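Local coordinates for uncharacterized protein lp_2219 (Lactobacillus plantarum, PDB 3HFQ), which is of unknown function but belongs to the seven-bladed beta-propeller lactonase family and may act as a lactonase, at residues I5-Y10 and F299-N304. The protein carries 1 engineered substitution. Numbering follows the deposited sequence.
Sequences ILFGTY and FVVVVN
Phe7 lies against Val303 and Val301, and this is the tight part of the contact between strands 5-9 and 299-304. The methyl CG1 of Val303 approaches the CD1-CE1 side of the Phe7 ring obliquely, 3.6 Å from Phe7 CD1. Val301 meets the same ring at its edge, close to the ring plane, with CG1 4.3 Å from Phe7 CE1. With CG anti to its carbonyl carbon (chi1 -63°), the Phe7 ring is placed beside the backbone N, where Ile5 CG2 of the same strand lies 3.9 Å above the ring plane, offset toward the rim. Packing is looser at Ile5, where a single methyl pair, Ile5 CD1 and Val301 CG2, meets at 4.1 Å. From Thr9 to the partly exposed Tyr10 the segments no longer meet. No hydrogen bond joins them; the axes of the short segments come within 9.6 Å of each other at 22°, in roughly the same direction. Strand 334-339 contributes Phe339, which touches Ile5 and Val301, and Val337, which touches Val303. Strand 5-9 pairs with 334-339 in one four-stranded antiparallel sheet, while 299-304 belongs to the next, so this buried apolar layer is blade-to-blade packing of a seven-bladed beta-propeller.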
ATOM      1  N   ILE A   5       3.019  15.607  -3.253  1.00 15.06           N
ATOM      2  CA  ILE A   5       3.183  14.240  -2.770  1.00 14.84           C
ATOM      3  C   ILE A   5       3.277  14.242  -1.248  1.00 16.15           C
ATOM      4  O   ILE A   5       3.892  15.135  -0.667  1.00 14.75           O
ATOM      5  CB  ILE A   5       4.496  13.609  -3.285  1.00 18.47           C
ATOM      6  CG1 ILE A   5       4.612  13.773  -4.797  1.00 28.39           C
ATOM      7  CG2 ILE A   5       4.551  12.139  -2.890  1.00 14.38           C
ATOM      8  CD1 ILE A   5       5.982  13.381  -5.343  1.00 29.61           C
ATOM      9  N   LEU A   6       2.669  13.243  -0.612  1.00 11.09           N
ATOM     10  CA  LEU A   6       2.724  13.114   0.839  1.00  9.25           C
ATOM     11  C   LEU A   6       3.552  11.875   1.164  1.00 10.56           C
ATOM     12  O   LEU A   6       3.443  10.851   0.486  1.00 13.31           O
ATOM     13  CB  LEU A   6       1.317  12.973   1.432  1.00 13.85           C
ATOM     14  CG  LEU A   6       0.339  14.117   1.152  1.00 14.64           C
ATOM     15  CD1 LEU A   6      -0.953  13.889   1.940  1.00 15.30           C
ATOM     16  CD2 LEU A   6       0.977  15.451   1.539  1.00 12.54           C
ATOM     17  N   PHE A   7       4.380  11.969   2.199  1.00 11.64           N
ATOM     18  CA  PHE A   7       5.234  10.860   2.603  1.00  9.17           C
ATOM     19  C   PHE A   7       4.911  10.353   4.004  1.00 13.01           C
ATOM     20  O   PHE A   7       4.936  11.121   4.969  1.00 10.20           O
ATOM     21  CB  PHE A   7       6.704  11.290   2.579  1.00 10.92           C
ATOM     22  CG  PHE A   7       7.209  11.677   1.217  1.00 13.51           C
ATOM     23  CD1 PHE A   7       7.390  10.716   0.225  1.00 11.44           C
ATOM     24  CD2 PHE A   7       7.533  13.001   0.935  1.00 15.89           C
ATOM     25  CE1 PHE A   7       7.890  11.070  -1.028  1.00 13.65           C
ATOM     26  CE2 PHE A   7       8.034  13.365  -0.313  1.00 15.32           C
ATOM     27  CZ  PHE A   7       8.214  12.398  -1.295  1.00 13.41           C
ATOM     28  N   GLY A   8       4.614   9.061   4.106  1.00 11.38           N
ATOM     29  CA  GLY A   8       4.339   8.454   5.398  1.00 11.16           C
ATOM     30  C   GLY A   8       5.677   7.949   5.910  1.00 13.36           C
ATOM     31  O   GLY A   8       6.569   7.659   5.112  1.00 10.25           O
ATOM     32  N   THR A   9       5.834   7.842   7.223  1.00  8.50           N
ATOM     33  CA  THR A   9       7.104   7.400   7.787  1.00  9.06           C
ATOM     34  C   THR A   9       6.946   6.693   9.119  1.00 12.78           C
ATOM     35  O   THR A   9       5.851   6.586   9.666  1.00 11.09           O
ATOM     36  CB  THR A   9       8.022   8.597   8.099  1.00 11.22           C
ATOM     37  OG1 THR A   9       7.484   9.307   9.225  1.00 11.51           O
ATOM     38  CG2 THR A   9       8.112   9.551   6.915  1.00 10.45           C
ATOM     39  N   TYR A  10       8.080   6.215   9.619  1.00 12.76           N
ATOM     40  CA  TYR A  10       8.185   5.607  10.936  1.00 11.55           C
ATOM     41  C   TYR A  10       8.820   6.783  11.662  1.00 12.85           C
ATOM     42  O   TYR A  10       9.444   7.630  11.018  1.00  9.90           O
ATOM     43  CB  TYR A  10       9.176   4.448  10.933  1.00 12.54           C
ATOM     44  CG  TYR A  10       8.557   3.088  10.753  1.00 12.57           C
ATOM     45  CD1 TYR A  10       7.902   2.455  11.807  1.00 13.30           C
ATOM     46  CD2 TYR A  10       8.622   2.434   9.526  1.00 13.81           C
ATOM     47  CE1 TYR A  10       7.341   1.188  11.646  1.00 14.93           C
ATOM     48  CE2 TYR A  10       8.066   1.177   9.353  1.00 17.49           C
ATOM     49  CZ  TYR A  10       7.423   0.560  10.414  1.00 17.40           C
ATOM     50  OH  TYR A  10       6.883  -0.693  10.243  1.00 16.77           O
ATOM     51  N   PHE A 299       6.021   9.445 -14.440  1.00 14.90           N
ATOM     52  CA  PHE A 299       7.040   9.360 -13.399  1.00 12.27           C
ATOM     53  C   PHE A 299       6.682   8.342 -12.324  1.00 15.10           C
ATOM     54  O   PHE A 299       5.525   7.944 -12.188  1.00 10.73           O
ATOM     55  CB  PHE A 299       7.205  10.717 -12.710  1.00 13.52           C
ATOM     56  CG  PHE A 299       7.591  11.831 -13.634  1.00 15.09           C
ATOM     57  CD1 PHE A 299       8.926  12.065 -13.945  1.00 12.62           C
ATOM     58  CD2 PHE A 299       6.616  12.647 -14.199  1.00 11.81           C
ATOM     59  CE1 PHE A 299       9.284  13.100 -14.808  1.00 12.30           C
ATOM     60  CE2 PHE A 299       6.963  13.684 -15.063  1.00 11.18           C
ATOM     61  CZ  PHE A 299       8.296  13.911 -15.367  1.00 13.61           C
ATOM     62  N   VAL A 300       7.694   7.939 -11.565  1.00 14.12           N
ATOM     63  CA  VAL A 300       7.521   7.024 -10.447  1.00  8.27           C
ATOM     64  C   VAL A 300       8.400   7.548  -9.321  1.00 10.45           C
ATOM     65  O   VAL A 300       9.533   7.973  -9.558  1.00 12.80           O
ATOM     66  CB  VAL A 300       7.971   5.587 -10.768  1.00 10.93           C
ATOM     67  CG1 VAL A 300       7.999   4.759  -9.481  1.00 10.74           C
ATOM     68  CG2 VAL A 300       7.020   4.951 -11.777  1.00  8.52           C
ATOM     69  N   VAL A 301       7.865   7.548  -8.108  1.00  7.75           N
ATOM     70  CA  VAL A 301       8.616   7.988  -6.939  1.00  9.82           C
ATOM     71  C   VAL A 301       8.627   6.834  -5.951  1.00 10.71           C
ATOM     72  O   VAL A 301       7.587   6.245  -5.671  1.00  8.53           O
ATOM     73  CB  VAL A 301       7.961   9.223  -6.269  1.00 15.43           C
ATOM     74  CG1 VAL A 301       8.619   9.501  -4.917  1.00 11.81           C
ATOM     75  CG2 VAL A 301       8.103  10.431  -7.173  1.00 13.78           C
ATOM     76  N   VAL A 302       9.808   6.500  -5.444  1.00  9.63           N
ATOM     77  CA  VAL A 302       9.950   5.422  -4.476  1.00  8.09           C
ATOM     78  C   VAL A 302      10.670   5.975  -3.253  1.00 10.19           C
ATOM     79  O   VAL A 302      11.484   6.892  -3.373  1.00 10.18           O
ATOM     80  CB  VAL A 302      10.792   4.245  -5.049  1.00 15.15           C
ATOM     81  CG1 VAL A 302      12.166   4.738  -5.459  1.00 13.91           C
ATOM     82  CG2 VAL A 302      10.925   3.129  -4.006  1.00 10.59           C
ATOM     83  N   VAL A 303      10.352   5.444  -2.079  1.00 11.84           N
ATOM     84  CA  VAL A 303      11.023   5.879  -0.857  1.00  8.97           C
ATOM     85  C   VAL A 303      11.714   4.681  -0.241  1.00 12.27           C
ATOM     86  O   VAL A 303      11.177   3.576  -0.254  1.00 10.38           O
ATOM     87  CB  VAL A 303      10.049   6.482   0.190  1.00  9.92           C
ATOM     88  CG1 VAL A 303       9.519   7.812  -0.302  1.00 14.50           C
ATOM     89  CG2 VAL A 303       8.905   5.516   0.479  1.00 10.77           C
ATOM     90  N   ASN A 304      12.915   4.907   0.285  1.00  9.99           N
ATOM     91  CA  ASN A 304      13.697   3.854   0.915  1.00  9.04           C
ATOM     92  C   ASN A 304      13.711   4.076   2.417  1.00 11.51           C
ATOM     93  O   ASN A 304      14.193   5.097   2.906  1.00 11.73           O
ATOM     94  CB  ASN A 304      15.120   3.860   0.358  1.00  9.13           C
ATOM     95  CG  ASN A 304      15.159   3.554  -1.123  1.00 11.69           C
ATOM     96  OD1 ASN A 304      14.956   2.413  -1.537  1.00 12.37           O
ATOM     97  ND2 ASN A 304      15.405   4.578  -1.934  1.00  8.50           N
TER